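Local coordinates for acetone carboxylase alpha subunit (Xanthobacter autotrophicus Py2, PDB 5M45), which forms the alpha subunit of a bacterial carboxylase assembly with beta and gamma subunits, and carries a hydantoinase B/oxoprolinase family region, at residues V656-V660 with A675-R680. Residues are numbered along the deposited sequence; the frame is centred on the assembly and turned at random.
Unlike the reference sequence in segment 675-680: A675 (reference Gly).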
ATOM      1  N   VAL A 656     -38.448 -12.684 -32.828  1.00 20.11           N
ATOM      2  CA  VAL A 656     -37.544 -13.685 -32.237  1.00 19.20           C
ATOM      3  C   VAL A 656     -38.162 -15.093 -32.197  1.00 18.89           C
ATOM      4  O   VAL A 656     -37.526 -16.062 -32.619  1.00 18.69           O
ATOM      5  CB  VAL A 656     -37.122 -13.237 -30.821  1.00 19.13           C
ATOM      6  CG1 VAL A 656     -36.328 -14.320 -30.096  1.00 18.93           C
ATOM      7  CG2 VAL A 656     -36.308 -11.943 -30.904  1.00 18.85           C
ATOM      8  N   TYR A 657     -39.393 -15.203 -31.686  1.00 18.70           N
ATOM      9  CA  TYR A 657     -40.014 -16.505 -31.438  1.00 18.65           C
ATOM     10  C   TYR A 657     -41.073 -16.908 -32.477  1.00 19.19           C
ATOM     11  O   TYR A 657     -41.528 -18.067 -32.469  1.00 19.24           O
ATOM     12  CB  TYR A 657     -40.655 -16.492 -30.040  1.00 18.46           C
ATOM     13  CG  TYR A 657     -39.704 -16.233 -28.886  1.00 17.76           C
ATOM     14  CD1 TYR A 657     -38.945 -17.280 -28.348  1.00 17.78           C
ATOM     15  CD2 TYR A 657     -39.600 -14.992 -28.294  1.00 17.47           C
ATOM     16  CE1 TYR A 657     -38.093 -17.072 -27.286  1.00 17.41           C
ATOM     17  CE2 TYR A 657     -38.759 -14.780 -27.224  1.00 17.15           C
ATOM     18  CZ  TYR A 657     -37.989 -15.816 -26.720  1.00 17.20           C
ATOM     19  OH  TYR A 657     -37.121 -15.614 -25.660  1.00 16.67           O
ATOM     20  N   GLY A 658     -41.459 -15.984 -33.354  1.00 17.01           N
ATOM     21  CA  GLY A 658     -42.499 -16.243 -34.347  1.00 18.09           C
ATOM     22  C   GLY A 658     -43.876 -16.433 -33.737  1.00 18.72           C
ATOM     23  O   GLY A 658     -44.740 -17.102 -34.333  1.00 18.69           O
ATOM     24  N   VAL A 659     -44.096 -15.860 -32.548  1.00 19.01           N
ATOM     25  CA  VAL A 659     -45.377 -16.029 -31.851  1.00 20.01           C
ATOM     26  C   VAL A 659     -46.209 -14.752 -31.979  1.00 21.22           C
ATOM     27  O   VAL A 659     -45.712 -13.641 -31.737  1.00 20.85           O
ATOM     28  CB  VAL A 659     -45.157 -16.423 -30.357  1.00 19.66           C
ATOM     29  CG1 VAL A 659     -46.480 -16.492 -29.596  1.00 20.35           C
ATOM     30  CG2 VAL A 659     -44.408 -17.755 -30.250  1.00 19.10           C
ATOM     31  N   VAL A 660     -47.466 -14.918 -32.404  1.00 22.64           N
ATOM     32  CA  VAL A 660     -48.418 -13.814 -32.495  1.00 24.07           C
ATOM     33  C   VAL A 660     -49.268 -13.796 -31.228  1.00 24.86           C
ATOM     34  O   VAL A 660     -49.976 -14.759 -30.936  1.00 24.71           O
ATOM     35  CB  VAL A 660     -49.318 -13.943 -33.745  1.00 25.20           C
ATOM     36  CG1 VAL A 660     -50.313 -12.773 -33.822  1.00 25.96           C
ATOM     37  CG2 VAL A 660     -48.452 -14.017 -35.010  1.00 25.15           C
ATOM     38  N   ALA A 675     -52.252 -17.842 -36.554  1.00 29.07           N
ATOM     39  CA  ALA A 675     -51.347 -16.798 -37.035  1.00 27.54           C
ATOM     40  C   ALA A 675     -49.882 -17.102 -36.625  1.00 25.77           C
ATOM     41  O   ALA A 675     -48.949 -16.756 -37.366  1.00 24.94           O
ATOM     42  CB  ALA A 675     -51.800 -15.447 -36.520  1.00 27.52           C
ATOM     43  N   THR A 676     -49.700 -17.768 -35.475  1.00 24.47           N
ATOM     44  CA  THR A 676     -48.369 -18.193 -34.999  1.00 23.34           C
ATOM     45  C   THR A 676     -47.769 -19.287 -35.931  1.00 22.86           C
ATOM     46  O   THR A 676     -46.568 -19.251 -36.285  1.00 22.33           O
ATOM     47  CB  THR A 676     -48.448 -18.693 -33.518  1.00 22.88           C
ATOM     48  OG1 THR A 676     -48.723 -17.590 -32.652  1.00 22.28           O
ATOM     49  CG2 THR A 676     -47.139 -19.371 -33.033  1.00 22.36           C
ATOM     50  N   ALA A 677     -48.581 -20.270 -36.298  1.00 23.34           N
ATOM     51  CA  ALA A 677     -48.124 -21.325 -37.229  1.00 23.88           C
ATOM     52  C   ALA A 677     -47.677 -20.722 -38.563  1.00 24.14           C
ATOM     53  O   ALA A 677     -46.634 -21.116 -39.082  1.00 24.39           O
ATOM     54  CB  ALA A 677     -49.197 -22.394 -37.455  1.00 24.56           C
ATOM     55  N   ALA A 678     -48.439 -19.749 -39.080  1.00 24.24           N
ATOM     56  CA  ALA A 678     -48.105 -19.071 -40.329  1.00 24.31           C
ATOM     57  C   ALA A 678     -46.845 -18.229 -40.178  1.00 23.50           C
ATOM     58  O   ALA A 678     -46.013 -18.223 -41.086  1.00 23.30           O
ATOM     59  CB  ALA A 678     -49.243 -18.192 -40.811  1.00 24.81           C
ATOM     60  N   ALA A 679     -46.705 -17.516 -39.056  1.00 22.49           N
ATOM     61  CA  ALA A 679     -45.502 -16.701 -38.831  1.00 21.55           C
ATOM     62  C   ALA A 679     -44.215 -17.542 -38.765  1.00 20.68           C
ATOM     63  O   ALA A 679     -43.171 -17.111 -39.291  1.00 20.52           O
ATOM     64  CB  ALA A 679     -45.637 -15.852 -37.606  1.00 21.21           C
ATOM     65  N   ARG A 680     -44.299 -18.710 -38.121  1.00 20.01           N
ATOM     66  CA  ARG A 680     -43.164 -19.615 -38.012  1.00 19.74           C
ATOM     67  C   ARG A 680     -42.793 -20.261 -39.362  1.00 20.25           C
ATOM     68  O   ARG A 680     -41.628 -20.376 -39.690  1.00 19.75           O
ATOM     69  CB  ARG A 680     -43.395 -20.672 -36.910  1.00 19.22           C
ATOM     70  CG  ARG A 680     -43.364 -20.035 -35.518  1.00 18.38           C
ATOM     71  CD  ARG A 680     -43.738 -20.942 -34.355  1.00 17.95           C
ATOM     72  NE  ARG A 680     -43.114 -20.445 -33.124  1.00 17.24           N
ATOM     73  CZ  ARG A 680     -43.093 -21.072 -31.948  1.00 17.01           C
ATOM     74  NH1 ARG A 680     -43.729 -22.220 -31.769  1.00 16.88           N
ATOM     75  NH2 ARG A 680     -42.408 -20.539 -30.943  1.00 16.65           N
TER
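R680 lays one face of its guanidinium over the V659 side chain, with NH2 3.5 Å from CG2, while the edge of the group grips the backbone just before it. Y657 O accepts two hydrogen bonds there, from R680 NE at 2.9 Å and R680 NH2 at 3.0 Å; NH2 also binds R634 O. That carbonyl lies just ahead of G658, at the turn out of helix 652-657. G658 is the first residue to leave helical phi/psi, with positive phi, which favours glycine; an ideal CB on it would lie 2.9 Å from R680 CG, a clash with the arginine as placed. Its bare backbone can therefore come up close to helix 673-690, G658 O reaching 3.6 Å from A679 CB. One turn back along that helix, T676 OG1 accepts V660 N at 3.0 Å and donates to D672 O. V660 points at the helix, its CG2 3.9 Å from A675 CB (glycine in the reference sequence) and 4.2 Å from A679 CB. P636 and V639 of helix 636-645 pack nearby. V660 is also backbone-bonded to D672. Thus a positive-phi glycine turn leads out of short helix 652-657 and packs on the first turns of helix 673-690, with strands 661-663 and 669-671 in the connection between them.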